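Hypothetical bacterial 6-phosphogluconolactonase (Bacteroides fragilis, PDB 3SCY) is probably a seven-bladed beta-propeller lactonase that hydrolyses 6-phosphogluconolactone to 6-phosphogluconate. Local coordinates at residues Ser45-Ala50 and Gly87-Leu92; Lys27-Phe32 and Ser78-Asp83; Gly166-Ala171 and Phe238-Gly243; Leu14-Gly19 and Lys347-Asp352. All blocks are in the same frame, centred on the assembly; numbering follows the deposited sequence. Where two conformers were deposited one is given.

Contact 1 (Ser45-Ala50 and Gly87-Leu92); sequences SDAEVA and GTLHLL
Two small side chains of strand 41-48, Ser45 and Ala47, point at residues Gly87 to Leu89. The CB of Ser45 lies against the backbone carbonyl of Gly87, 3.4 Å from its O, while the Ser45 hydroxyl passes near the CG2 methyl of Thr88. Two residues on, the Ala47 methyl meets one branch of Leu89, with CB to CD1 at 3.9 Å, and also touches the Leu89 CB.

Between these two segments, water supplies the polar link. One molecule sits 2.7 Å from Ser45 OG, which the torsion chi1 -169° swings away from the backbone N, and it also accepts from the backbone N of Leu89 at 2.9 Å. The same molecule donates to Asp46 O. A second water donates to Leu89 O at 2.7 Å and, more loosely, to Asp46 O, but the two sites are so close that they may be alternatives.

Further out, opposite Asp83, Gly87 and Thr88 form a G1 beta bulge, with Gly87 at the positive phi of 72°. Leu89 also rests on Phe80, Phe82 and Ile29. Both strands are outermost in their four-stranded blades, so this is the seam between two adjacent propeller blades near their outer edge. Thr31 gives a direct link beside it, its hydroxyl bonded to Gly87 O. Methyl contacts and the first water's bridge are consistent with a partly hydrated join between separate sheets.

Contact 2 (Lys27-Phe32 and Ser78-Asp83); sequences KGIYTF and SAFAFD
Thr31 OG1 is hydrogen-bonded to the carbonyl O of Gly87 and also takes a weak hydrogen bond from the backbone N of Ser45, while the CG2 of the same residue packs on Phe82. These strands, 28-35 and 76-83, belong to neighbouring blades of the seven-bladed propeller, and their side chains meet between the two sheets. A chi1 of 60° lets Thr31 serve both roles: OG1 sits between the backbone N and the carbonyl carbon, and CG2 stands opposite the carbonyl carbon.

The apolar part has two points. Ile29 and Phe80 approach from opposite directions, the Ile29 CD1 methyl reaching Phe80 CE1 at 3.9 Å, with CZ slightly farther. Thr31 and Phe82 instead slide past one another, Thr31 CG2 coming to 4.1 Å from Phe82 CE1. Both methyls meet their rings obliquely. The nearest CA atoms of the two segments, those of Thr31 and Phe82, are 10.5 Å apart, a spacing of stacked sheets and not of paired strands. All four touching residues are buried.

Val49 lies against both Ile29 and Phe80, and Val64 against Phe82, adding to the apolar cluster. Just before strand 28-35 begins, the backbone N of Lys27 donates to Tyr30 OH over 2.7 Å, nearly straight at 171°.

Contact 3 (Gly166-Ala171 and Phe238-Gly243); sequences GKYLLA and FRYADG
Tyr168 has the most surface buried here, and the CD2-CE2 side of its ring meets Tyr240 and Gly243. Tyr240 OH comes to the ring edge, near its plane, 3.3 Å from Tyr168 CD2. Gly243 approaches obliquely; lacking a side chain, it brings its CA to 3.3 Å from Tyr168 CE2, and its backbone N is almost as close to that carbon. The two tyrosine side chains cross obliquely, and it is the Tyr240 hydroxyl, not its ring, that meets the edge of the Tyr168 ring. Tyr240 gets there because its CG is swung opposite the backbone N (chi1 174°), which carries the ring across toward the other blade.

The hydroxyl of Tyr240 is held by more than this packing. It is hydrogen-bonded to Asp165 OD2, and a weak, bent bond of 3.1 Å runs from Gly243 N to Tyr240 OH, with an N-H...O angle of 132°. Gly243 belongs to the tight turn that joins strands 234-241 and 244-252; the positive phi and psi angles of Asp242 and Gly243 fit a type I' beta-turn hairpin. Strand 168-173 lies in the preceding blade of the seven-bladed propeller, so the hairpin tip leans on its neighbour.

Tyr168 is also flanked within its own blade. Lys167 CB sits 3.5 Å above one ring face, toward the rim, and Lys181 makes a cation-pi contact with the ring while its NZ is hydrogen-bonded to Gly243 O. At the exposed margin a water accepts from Lys167 NZ at 2.8 Å and donates to Asp242 OD1 at 3.1 Å, bridging opposite charges whose NZ and OD1 stand 4.9 Å apart.

Contact 4 (Leu14-Gly19 and Lys347-Asp352); sequences LTMLVG and KDIKVD
Met16 and Ile349 reach toward each other tip to tip, and Val18 and Val351 form the second apolar pair; the contact across these segments is wholly of this kind. Met16, present as selenomethionine, runs extended from the backbone, with CG opposite the backbone N at chi1 180°, and then bends at chi3 74°. This brings its CE methyl to 3.8 Å from Ile349 CD1. The valines meet at a slant, Val18 CG1 lying 4.0 Å from Val351 CG1. In both valines CG1 stands opposite the backbone N, the setting that projects it across the gap. The CA atoms of Val18 and Val351, the nearest between the segments, are 8.5 Å apart, a distance too long for paired strands and in keeping with their membership of separate sheets.

Those sheets are the first and last blades of the seven-bladed propeller. Strand 342-350 is an edge strand of the last blade, whereas strand 13-20 is paired with the C-terminal strand 354-360. The N-terminal blade is thus completed by a strand from the end of the chain, the ring closure known as molecular velcro in propellers, and the segment Lys347-Asp352 leads directly into that strand.

Backbone hydrogen bonds hold strand 13-20 on both flanks: Met16 pairs with Phe32 and Val18 with Tyr30 on one, and strand 354-360 is bonded along the other. Among the apolar neighbours, Phe32 adds its ring to Val18, Ile349 and Val351.

Overall arrangement
From the N terminus, segment 14-19 opens contact 4, whose loop closes only at 347-352 and encloses the other three contacts. Segments 27-32 and 45-50 follow, then 78-83 closes contact 2 and 87-92 closes contact 1; since their segments alternate, these two contacts cross. Contact 3 comes later in series, spanning 166-171 to 238-243. Contacts 1 and 2 join the first and second blades, with centres 4 Å apart, while contact 4 joins the first to the last. The first blade is therefore gripped from both neighbours. Contact 3 ties the fourth and fifth blades on the opposite side of the chain's centre, about 30 Å from contact 2 between centres.

Contact 1 (Ser45-Ala50 and Gly87-Leu92)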
loop_
_atom_site.group_PDB
_atom_site.type_symbol
_atom_site.label_atom_id
_atom_site.label_comp_id
_atom_site.label_asym_id
_atom_site.label_seq_id
_atom_site.Cartn_x
_atom_site.Cartn_y
_atom_site.Cartn_z
ATOM N N SER A 45 -20.792 -5.879 3.704
ATOM C CA SER A 45 -20.811 -5.729 5.150
ATOM C C SER A 45 -19.915 -4.583 5.550
ATOM O O SER A 45 -19.393 -3.872 4.701
ATOM C CB SER A 45 -20.341 -7.032 5.817
ATOM O OG SER A 45 -20.570 -7.041 7.215
ATOM N N ASP A 46 -19.754 -4.398 6.840
ATOM C CA ASP A 46 -18.853 -3.396 7.377
ATOM C C ASP A 46 -18.408 -3.817 8.746
ATOM O O ASP A 46 -19.015 -4.702 9.346
ATOM C CB ASP A 46 -19.492 -1.993 7.400
ATOM C CG ASP A 46 -20.755 -1.901 8.219
ATOM O OD1 ASP A 46 -20.670 -2.067 9.456
ATOM O OD2 ASP A 46 -21.827 -1.626 7.628
ATOM N N ALA A 47 -17.324 -3.225 9.223
ATOM C CA ALA A 47 -16.786 -3.518 10.543
ATOM C C ALA A 47 -16.443 -2.219 11.236
ATOM O O ALA A 47 -15.795 -1.353 10.635
ATOM C CB ALA A 47 -15.550 -4.414 10.439
ATOM N N GLU A 48 -16.908 -2.066 12.480
ATOM C CA GLU A 48 -16.596 -0.905 13.304
ATOM C C GLU A 48 -15.166 -1.066 13.798
ATOM O O GLU A 48 -14.857 -1.985 14.568
ATOM C CB GLU A 48 -17.585 -0.746 14.459
ATOM C CG GLU A 48 -18.912 -0.201 13.974
ATOM C CD GLU A 48 -19.714 0.650 14.938
ATOM O OE1 GLU A 48 -19.148 1.131 15.947
ATOM O OE2 GLU A 48 -20.913 0.864 14.658
ATOM N N VAL A 49 -14.289 -0.205 13.276
ATOM C CA VAL A 49 -12.837 -0.189 13.524
ATOM C C VAL A 49 -12.365 1.252 13.445
ATOM O O VAL A 49 -12.740 1.922 12.503
ATOM C CB VAL A 49 -12.034 -1.053 12.499
ATOM C CG1 VAL A 49 -10.649 -1.385 13.041
ATOM C CG2 VAL A 49 -12.771 -2.319 12.082
ATOM N N ALA A 50 -11.529 1.708 14.376
ATOM C CA ALA A 50 -11.050 3.087 14.343
ATOM C C ALA A 50 -9.859 3.274 13.418
ATOM O O ALA A 50 -8.907 2.499 13.473
ATOM C CB ALA A 50 -10.693 3.521 15.743
ATOM N N GLY A 87 -18.383 -11.421 3.046
ATOM C CA GLY A 87 -17.700 -10.142 3.193
ATOM C C GLY A 87 -17.655 -9.702 4.643
ATOM O O GLY A 87 -17.462 -8.520 4.917
ATOM N N THR A 88 -17.795 -10.643 5.582
ATOM C CA THR A 88 -17.865 -10.316 6.996
ATOM C C THR A 88 -16.510 -10.376 7.637
ATOM O O THR A 88 -15.692 -11.228 7.283
ATOM C CB THR A 88 -18.847 -11.241 7.742
ATOM O OG1 THR A 88 -18.471 -12.589 7.489
ATOM C CG2 THR A 88 -20.299 -10.995 7.340
ATOM N N LEU A 89 -16.278 -9.464 8.585
ATOM C CA LEU A 89 -15.051 -9.373 9.372
ATOM C C LEU A 89 -15.386 -9.620 10.827
ATOM O O LEU A 89 -16.318 -9.000 11.345
ATOM C CB LEU A 89 -14.411 -8.002 9.217
ATOM C CG LEU A 89 -13.788 -7.758 7.862
ATOM C CD1 LEU A 89 -13.721 -6.272 7.550
ATOM C CD2 LEU A 89 -12.423 -8.392 7.782
ATOM N N HIS A 90 -14.667 -10.522 11.480
ATOM C CA HIS A 90 -14.919 -10.793 12.894
ATOM C C HIS A 90 -13.659 -10.561 13.635
ATOM O O HIS A 90 -12.716 -11.336 13.479
ATOM C CB HIS A 90 -15.452 -12.226 13.145
ATOM C CG HIS A 90 -16.879 -12.425 12.713
ATOM N ND1 HIS A 90 -17.194 -12.692 11.409
ATOM C CD2 HIS A 90 -18.018 -12.397 13.445
ATOM C CE1 HIS A 90 -18.507 -12.815 11.368
ATOM N NE2 HIS A 90 -19.051 -12.654 12.576
ATOM N N LEU A 91 -13.601 -9.478 14.405
ATOM C CA LEU A 91 -12.412 -9.130 15.163
ATOM C C LEU A 91 -11.968 -10.289 16.043
ATOM O O LEU A 91 -12.776 -10.921 16.732
ATOM C CB LEU A 91 -12.663 -7.872 16.014
ATOM C CG LEU A 91 -11.478 -7.321 16.817
ATOM C CD1 LEU A 91 -10.388 -6.731 15.908
ATOM C CD2 LEU A 91 -11.949 -6.309 17.846
ATOM N N LEU A 92 -10.658 -10.562 16.004
ATOM C CA LEU A 92 -10.044 -11.580 16.840
ATOM C C LEU A 92 -9.366 -10.906 18.006
ATOM O O LEU A 92 -9.598 -11.278 19.158
ATOM C CB LEU A 92 -9.041 -12.431 16.048
ATOM C CG LEU A 92 -9.583 -13.174 14.809
ATOM C CD1 LEU A 92 -8.460 -13.973 14.156
ATOM C CD2 LEU A 92 -10.731 -14.104 15.154
HETATM O O HOH W 1 -18.380 -7.430 8.822
HETATM O O HOH W 2 -18.053 -6.986 11.156
#

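Contact 2 (Lys27-Phe32 and Ser78-Asp83)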
loop_
_atom_site.group_PDB
_atom_site.type_symbol
_atom_site.label_atom_id
_atom_site.label_comp_id
_atom_site.label_asym_id
_atom_site.label_seq_id
_atom_site.Cartn_x
_atom_site.Cartn_y
_atom_site.Cartn_z
ATOM N N LYS A 27 -17.735 3.996 9.611
ATOM C CA LYS A 27 -17.707 3.046 10.725
ATOM C C LYS A 27 -16.332 2.389 10.836
ATOM O O LYS A 27 -15.940 1.942 11.910
ATOM C CB LYS A 27 -18.774 1.947 10.573
ATOM C CG LYS A 27 -20.205 2.397 10.830
ATOM C CD LYS A 27 -21.176 1.280 10.488
ATOM C CE LYS A 27 -22.619 1.683 10.642
ATOM N NZ LYS A 27 -23.051 1.686 12.064
ATOM N N GLY A 28 -15.623 2.314 9.712
ATOM C CA GLY A 28 -14.308 1.694 9.680
ATOM C C GLY A 28 -14.014 1.005 8.373
ATOM O O GLY A 28 -13.529 1.635 7.433
ATOM N N ILE A 29 -14.206 -0.322 8.342
ATOM C CA ILE A 29 -13.918 -1.103 7.118
ATOM C C ILE A 29 -15.217 -1.452 6.439
ATOM O O ILE A 29 -16.131 -1.949 7.095
ATOM C CB ILE A 29 -13.106 -2.400 7.429
ATOM C CG1 ILE A 29 -11.764 -2.062 8.088
ATOM C CG2 ILE A 29 -12.874 -3.208 6.152
ATOM C CD1 ILE A 29 -11.039 -3.286 8.670
ATOM N N TYR A 30 -15.260 -1.280 5.122
ATOM C CA TYR A 30 -16.427 -1.618 4.326
ATOM C C TYR A 30 -16.030 -2.677 3.324
ATOM O O TYR A 30 -14.904 -2.653 2.801
ATOM C CB TYR A 30 -16.978 -0.377 3.624
ATOM C CG TYR A 30 -17.544 0.652 4.575
ATOM C CD1 TYR A 30 -16.726 1.624 5.147
ATOM C CD2 TYR A 30 -18.885 0.621 4.952
ATOM C CE1 TYR A 30 -17.232 2.546 6.059
ATOM C CE2 TYR A 30 -19.401 1.534 5.873
ATOM C CZ TYR A 30 -18.573 2.513 6.400
ATOM O OH TYR A 30 -19.046 3.421 7.311
ATOM N N THR A 31 -16.936 -3.624 3.072
ATOM C CA THR A 31 -16.676 -4.680 2.100
ATOM C C THR A 31 -17.736 -4.654 1.004
ATOM O O THR A 31 -18.894 -4.301 1.258
ATOM C CB THR A 31 -16.583 -6.043 2.738
ATOM O OG1 THR A 31 -17.814 -6.329 3.391
ATOM C CG2 THR A 31 -15.421 -6.155 3.731
ATOM N N PHE A 32 -17.313 -5.011 -0.211
ATOM C CA PHE A 32 -18.146 -4.972 -1.420
ATOM C C PHE A 32 -17.842 -6.125 -2.335
ATOM O O PHE A 32 -16.721 -6.622 -2.350
ATOM C CB PHE A 32 -17.876 -3.656 -2.230
ATOM C CG PHE A 32 -18.124 -2.355 -1.501
ATOM C CD1 PHE A 32 -17.164 -1.827 -0.641
ATOM C CD2 PHE A 32 -19.318 -1.668 -1.661
ATOM C CE1 PHE A 32 -17.403 -0.644 0.055
ATOM C CE2 PHE A 32 -19.577 -0.503 -0.929
ATOM C CZ PHE A 32 -18.603 0.013 -0.091
ATOM N N SER A 78 -5.237 -4.425 14.173
ATOM C CA SER A 78 -6.377 -5.284 14.469
ATOM C C SER A 78 -6.330 -6.486 13.553
ATOM O O SER A 78 -6.020 -6.321 12.370
ATOM C CB SER A 78 -7.680 -4.519 14.248
ATOM O OG SER A 78 -7.764 -3.388 15.100
ATOM N N ALA A 79 -6.654 -7.664 14.080
ATOM C CA ALA A 79 -6.709 -8.909 13.328
ATOM C C ALA A 79 -8.132 -9.391 13.273
ATOM O O ALA A 79 -8.805 -9.432 14.312
ATOM C CB ALA A 79 -5.834 -9.957 14.001
ATOM N N PHE A 80 -8.588 -9.796 12.091
ATOM C CA PHE A 80 -9.954 -10.255 11.877
ATOM C C PHE A 80 -10.018 -11.576 11.156
ATOM O O PHE A 80 -9.203 -11.812 10.256
ATOM C CB PHE A 80 -10.710 -9.256 10.969
ATOM C CG PHE A 80 -10.755 -7.823 11.423
ATOM C CD1 PHE A 80 -9.707 -6.955 11.138
ATOM C CD2 PHE A 80 -11.865 -7.330 12.111
ATOM C CE1 PHE A 80 -9.747 -5.630 11.541
ATOM C CE2 PHE A 80 -11.896 -6.005 12.537
ATOM C CZ PHE A 80 -10.830 -5.173 12.262
ATOM N N ALA A 81 -11.011 -12.407 11.484
ATOM C CA ALA A 81 -11.331 -13.551 10.642
ATOM C C ALA A 81 -12.185 -13.009 9.494
ATOM O O ALA A 81 -13.091 -12.187 9.728
ATOM C CB ALA A 81 -12.092 -14.603 11.417
ATOM N N PHE A 82 -11.886 -13.419 8.273
ATOM C CA PHE A 82 -12.604 -12.916 7.104
ATOM C C PHE A 82 -13.307 -14.024 6.368
ATOM O O PHE A 82 -12.762 -15.109 6.169
ATOM C CB PHE A 82 -11.622 -12.179 6.158
ATOM C CG PHE A 82 -12.290 -11.506 4.978
ATOM C CD1 PHE A 82 -13.274 -10.541 5.172
ATOM C CD2 PHE A 82 -11.882 -11.778 3.682
ATOM C CE1 PHE A 82 -13.879 -9.907 4.087
ATOM C CE2 PHE A 82 -12.476 -11.135 2.596
ATOM C CZ PHE A 82 -13.472 -10.206 2.808
ATOM N N ASP A 83 -14.556 -13.758 5.976
ATOM C CA ASP A 83 -15.348 -14.689 5.172
ATOM C C ASP A 83 -15.587 -13.973 3.843
ATOM O O ASP A 83 -16.394 -13.050 3.781
ATOM C CB ASP A 83 -16.635 -15.103 5.896
ATOM C CG ASP A 83 -17.509 -16.078 5.121
ATOM O OD1 ASP A 83 -17.530 -16.000 3.869
ATOM O OD2 ASP A 83 -18.197 -16.888 5.761
#

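Contact 3 (Gly166-Ala171 and Phe238-Gly243)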
loop_
_atom_site.group_PDB
_atom_site.type_symbol
_atom_site.label_atom_id
_atom_site.label_comp_id
_atom_site.label_asym_id
_atom_site.label_seq_id
_atom_site.Cartn_x
_atom_site.Cartn_y
_atom_site.Cartn_z
ATOM N N GLY A 166 11.793 -13.252 -1.231
ATOM C CA GLY A 166 11.451 -13.598 0.158
ATOM C C GLY A 166 12.566 -13.399 1.172
ATOM O O GLY A 166 12.450 -13.851 2.315
ATOM N N LYS A 167 13.644 -12.726 0.771
ATOM C CA LYS A 167 14.851 -12.628 1.606
ATOM C C LYS A 167 15.004 -11.331 2.394
ATOM O O LYS A 167 15.735 -11.327 3.397
ATOM C CB LYS A 167 16.094 -12.804 0.733
ATOM C CG LYS A 167 16.153 -14.166 0.044
ATOM C CD LYS A 167 17.368 -14.294 -0.871
ATOM C CE LYS A 167 17.253 -15.514 -1.754
ATOM N NZ LYS A 167 18.365 -15.585 -2.738
ATOM N N TYR A 168 14.389 -10.246 1.941
ATOM C CA TYR A 168 14.576 -8.941 2.566
ATOM C C TYR A 168 13.296 -8.210 2.793
ATOM O O TYR A 168 12.288 -8.475 2.142
ATOM C CB TYR A 168 15.481 -8.057 1.670
ATOM C CG TYR A 168 16.750 -8.775 1.268
ATOM C CD1 TYR A 168 17.784 -8.968 2.181
ATOM C CD2 TYR A 168 16.868 -9.375 0.017
ATOM C CE1 TYR A 168 18.948 -9.644 1.822
ATOM C CE2 TYR A 168 18.013 -10.082 -0.342
ATOM C CZ TYR A 168 19.052 -10.210 0.562
ATOM O OH TYR A 168 20.169 -10.940 0.222
ATOM N N LEU A 169 13.352 -7.268 3.725
ATOM C CA LEU A 169 12.272 -6.325 3.966
ATOM C C LEU A 169 12.833 -4.936 3.695
ATOM O O LEU A 169 13.880 -4.583 4.253
ATOM C CB LEU A 169 11.689 -6.435 5.377
ATOM C CG LEU A 169 10.486 -5.505 5.634
ATOM C CD1 LEU A 169 9.383 -6.205 6.346
ATOM C CD2 LEU A 169 10.915 -4.256 6.403
ATOM N N LEU A 170 12.170 -4.174 2.813
ATOM C CA LEU A 170 12.559 -2.803 2.476
ATOM C C LEU A 170 11.555 -1.849 3.075
ATOM O O LEU A 170 10.342 -2.063 2.934
ATOM C CB LEU A 170 12.690 -2.622 0.965
ATOM C CG LEU A 170 13.688 -3.562 0.270
ATOM C CD1 LEU A 170 13.739 -3.277 -1.200
ATOM C CD2 LEU A 170 15.119 -3.393 0.821
ATOM N N ALA A 171 12.025 -0.840 3.807
ATOM C CA ALA A 171 11.138 0.079 4.494
ATOM C C ALA A 171 11.375 1.508 4.031
ATOM O O ALA A 171 12.474 2.055 4.231
ATOM C CB ALA A 171 11.351 -0.049 5.996
ATOM N N PHE A 238 14.106 1.314 -10.365
ATOM C CA PHE A 238 15.291 0.590 -9.953
ATOM C C PHE A 238 15.381 -0.760 -10.539
ATOM O O PHE A 238 14.361 -1.440 -10.726
ATOM C CB PHE A 238 15.270 0.338 -8.416
ATOM C CG PHE A 238 15.169 1.523 -7.494
ATOM C CD1 PHE A 238 13.927 1.962 -7.037
ATOM C CD2 PHE A 238 16.314 2.098 -6.949
ATOM C CE1 PHE A 238 13.831 3.020 -6.136
ATOM C CE2 PHE A 238 16.218 3.136 -6.020
ATOM C CZ PHE A 238 14.982 3.601 -5.631
ATOM N N ARG A 239 16.622 -1.194 -10.762
ATOM C CA ARG A 239 16.904 -2.571 -11.095
ATOM C C ARG A 239 16.962 -3.260 -9.733
ATOM O O ARG A 239 17.531 -2.685 -8.790
ATOM C CB ARG A 239 18.219 -2.673 -11.900
ATOM C CG ARG A 239 18.532 -4.073 -12.391
ATOM C CD ARG A 239 19.591 -4.090 -13.484
ATOM N NE ARG A 239 19.067 -4.646 -14.733
ATOM C CZ ARG A 239 18.644 -3.916 -15.760
ATOM N NH1 ARG A 239 18.702 -2.592 -15.711
ATOM N NH2 ARG A 239 18.175 -4.507 -16.852
ATOM N N TYR A 240 16.312 -4.415 -9.576
ATOM C CA TYR A 240 16.365 -5.133 -8.299
ATOM C C TYR A 240 16.931 -6.536 -8.516
ATOM O O TYR A 240 16.450 -7.270 -9.372
ATOM C CB TYR A 240 15.015 -5.223 -7.532
ATOM C CG TYR A 240 15.160 -6.106 -6.309
ATOM C CD1 TYR A 240 15.737 -5.621 -5.141
ATOM C CD2 TYR A 240 14.839 -7.459 -6.361
ATOM C CE1 TYR A 240 15.991 -6.460 -4.055
ATOM C CE2 TYR A 240 15.061 -8.301 -5.272
ATOM C CZ TYR A 240 15.627 -7.794 -4.116
ATOM O OH TYR A 240 15.860 -8.633 -3.051
ATOM N N ALA A 241 17.940 -6.915 -7.721
ATOM C CA ALA A 241 18.521 -8.267 -7.755
ATOM C C ALA A 241 19.303 -8.506 -6.511
ATOM O O ALA A 241 20.078 -7.645 -6.117
ATOM C CB ALA A 241 19.434 -8.460 -8.967
ATOM N N ASP A 242 19.093 -9.670 -5.888
ATOM C CA ASP A 242 19.832 -10.199 -4.733
ATOM C C ASP A 242 20.041 -9.156 -3.616
ATOM O O ASP A 242 21.174 -8.937 -3.161
ATOM C CB ASP A 242 21.186 -10.768 -5.198
ATOM C CG ASP A 242 21.102 -11.784 -6.332
ATOM O OD1 ASP A 242 20.384 -12.801 -6.170
ATOM O OD2 ASP A 242 21.763 -11.567 -7.374
ATOM N N GLY A 243 18.947 -8.510 -3.231
ATOM C CA GLY A 243 18.880 -7.512 -2.167
ATOM C C GLY A 243 19.430 -6.141 -2.470
ATOM O O GLY A 243 19.596 -5.340 -1.545
HETATM O O HOH W 3 17.990 -13.222 -4.185
#

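Contact 4 (Leu14-Gly19 and Lys347-Asp352)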
loop_
_atom_site.group_PDB
_atom_site.type_symbol
_atom_site.label_atom_id
_atom_site.label_comp_id
_atom_site.label_asym_id
_atom_site.label_seq_id
_atom_site.Cartn_x
_atom_site.Cartn_y
_atom_site.Cartn_z
ATOM N N LEU A 14 -15.037 -10.130 -7.518
ATOM C CA LEU A 14 -14.012 -9.996 -6.497
ATOM C C LEU A 14 -14.629 -9.517 -5.189
ATOM O O LEU A 14 -15.673 -8.864 -5.206
ATOM C CB LEU A 14 -12.977 -8.943 -6.964
ATOM C CG LEU A 14 -12.228 -9.164 -8.292
ATOM C CD1 LEU A 14 -11.638 -7.844 -8.787
ATOM C CD2 LEU A 14 -11.080 -10.146 -8.102
ATOM N N THR A 15 -13.969 -9.785 -4.058
ATOM C CA THR A 15 -14.385 -9.195 -2.792
ATOM C C THR A 15 -13.412 -8.075 -2.514
ATOM O O THR A 15 -12.208 -8.301 -2.505
ATOM C CB THR A 15 -14.492 -10.201 -1.648
ATOM O OG1 THR A 15 -15.444 -11.166 -2.065
ATOM C CG2 THR A 15 -15.028 -9.548 -0.363
HETATM N N MSE A 16 -13.928 -6.878 -2.298
HETATM C CA MSE A 16 -13.105 -5.704 -2.068
HETATM C C MSE A 16 -13.240 -5.241 -0.614
HETATM O O MSE A 16 -14.352 -5.111 -0.100
HETATM C CB MSE A 16 -13.507 -4.585 -3.034
HETATM C CG MSE A 16 -12.678 -3.309 -2.839
HETATM SE SE MSE A 16 -13.006 -2.032 -4.241
HETATM C CE MSE A 16 -14.558 -1.486 -3.754
ATOM N N LEU A 17 -12.115 -4.933 -0.007
ATOM C CA LEU A 17 -11.990 -4.364 1.325
ATOM C C LEU A 17 -11.685 -2.895 1.165
ATOM O O LEU A 17 -10.820 -2.525 0.358
ATOM C CB LEU A 17 -10.853 -5.051 2.085
ATOM C CG LEU A 17 -11.009 -6.560 2.348
ATOM C CD1 LEU A 17 -9.626 -7.205 2.622
ATOM C CD2 LEU A 17 -11.821 -6.794 3.631
ATOM N N VAL A 18 -12.370 -2.045 1.940
ATOM C CA VAL A 18 -12.142 -0.610 1.888
ATOM C C VAL A 18 -11.819 -0.099 3.279
ATOM O O VAL A 18 -12.679 -0.156 4.163
ATOM C CB VAL A 18 -13.351 0.148 1.304
ATOM C CG1 VAL A 18 -13.086 1.660 1.272
ATOM C CG2 VAL A 18 -13.697 -0.382 -0.092
ATOM N N GLY A 19 -10.603 0.411 3.436
ATOM C CA GLY A 19 -10.166 1.081 4.659
ATOM C C GLY A 19 -10.480 2.567 4.534
ATOM O O GLY A 19 -10.526 3.121 3.427
ATOM N N LYS A 347 -19.617 4.741 -12.249
ATOM C CA LYS A 347 -20.184 3.725 -11.355
ATOM C C LYS A 347 -19.570 3.921 -9.966
ATOM O O LYS A 347 -19.193 2.954 -9.290
ATOM C CB LYS A 347 -19.957 2.299 -11.902
ATOM C CG LYS A 347 -20.699 2.015 -13.214
ATOM C CD LYS A 347 -20.797 0.527 -13.519
ATOM C CE LYS A 347 -21.209 0.254 -14.950
ATOM N NZ LYS A 347 -22.606 0.680 -15.227
ATOM N N ASP A 348 -19.469 5.195 -9.536
ATOM C CA ASP A 348 -18.890 5.581 -8.250
ATOM C C ASP A 348 -19.508 4.858 -7.065
ATOM O O ASP A 348 -20.719 4.655 -7.015
ATOM C CB ASP A 348 -19.065 7.070 -8.005
ATOM C CG ASP A 348 -18.257 8.015 -8.853
ATOM O OD1 ASP A 348 -17.487 7.532 -9.730
ATOM O OD2 ASP A 348 -18.388 9.243 -8.647
ATOM N N ILE A 349 -18.662 4.481 -6.109
ATOM C CA ILE A 349 -19.080 3.813 -4.875
ATOM C C ILE A 349 -18.978 4.833 -3.747
ATOM O O ILE A 349 -17.883 5.349 -3.491
ATOM C CB ILE A 349 -18.217 2.546 -4.601
ATOM C CG1 ILE A 349 -18.230 1.562 -5.810
ATOM C CG2 ILE A 349 -18.684 1.867 -3.311
ATOM C CD1 ILE A 349 -17.140 0.423 -5.790
ATOM N N LYS A 350 -20.101 5.116 -3.065
ATOM C CA LYS A 350 -20.138 6.079 -1.963
ATOM C C LYS A 350 -19.577 5.455 -0.709
ATOM O O LYS A 350 -20.043 4.396 -0.293
ATOM C CB LYS A 350 -21.576 6.596 -1.703
ATOM N N VAL A 351 -18.511 6.059 -0.161
ATOM C CA VAL A 351 -17.826 5.633 1.081
ATOM C C VAL A 351 -17.259 6.884 1.732
ATOM O O VAL A 351 -16.659 7.675 1.019
ATOM C CB VAL A 351 -16.686 4.576 0.865
ATOM C CG1 VAL A 351 -16.104 4.103 2.194
ATOM C CG2 VAL A 351 -17.133 3.382 0.040
ATOM N N ASP A 352 -17.377 7.062 3.063
ATOM C CA ASP A 352 -16.767 8.246 3.671
ATOM C C ASP A 352 -15.276 8.017 3.870
ATOM O O ASP A 352 -14.867 6.980 4.415
ATOM C CB ASP A 352 -17.429 8.651 5.008
ATOM C CG ASP A 352 -17.280 10.134 5.351
ATOM O OD1 ASP A 352 -17.782 10.979 4.573
ATOM O OD2 ASP A 352 -16.684 10.450 6.409
#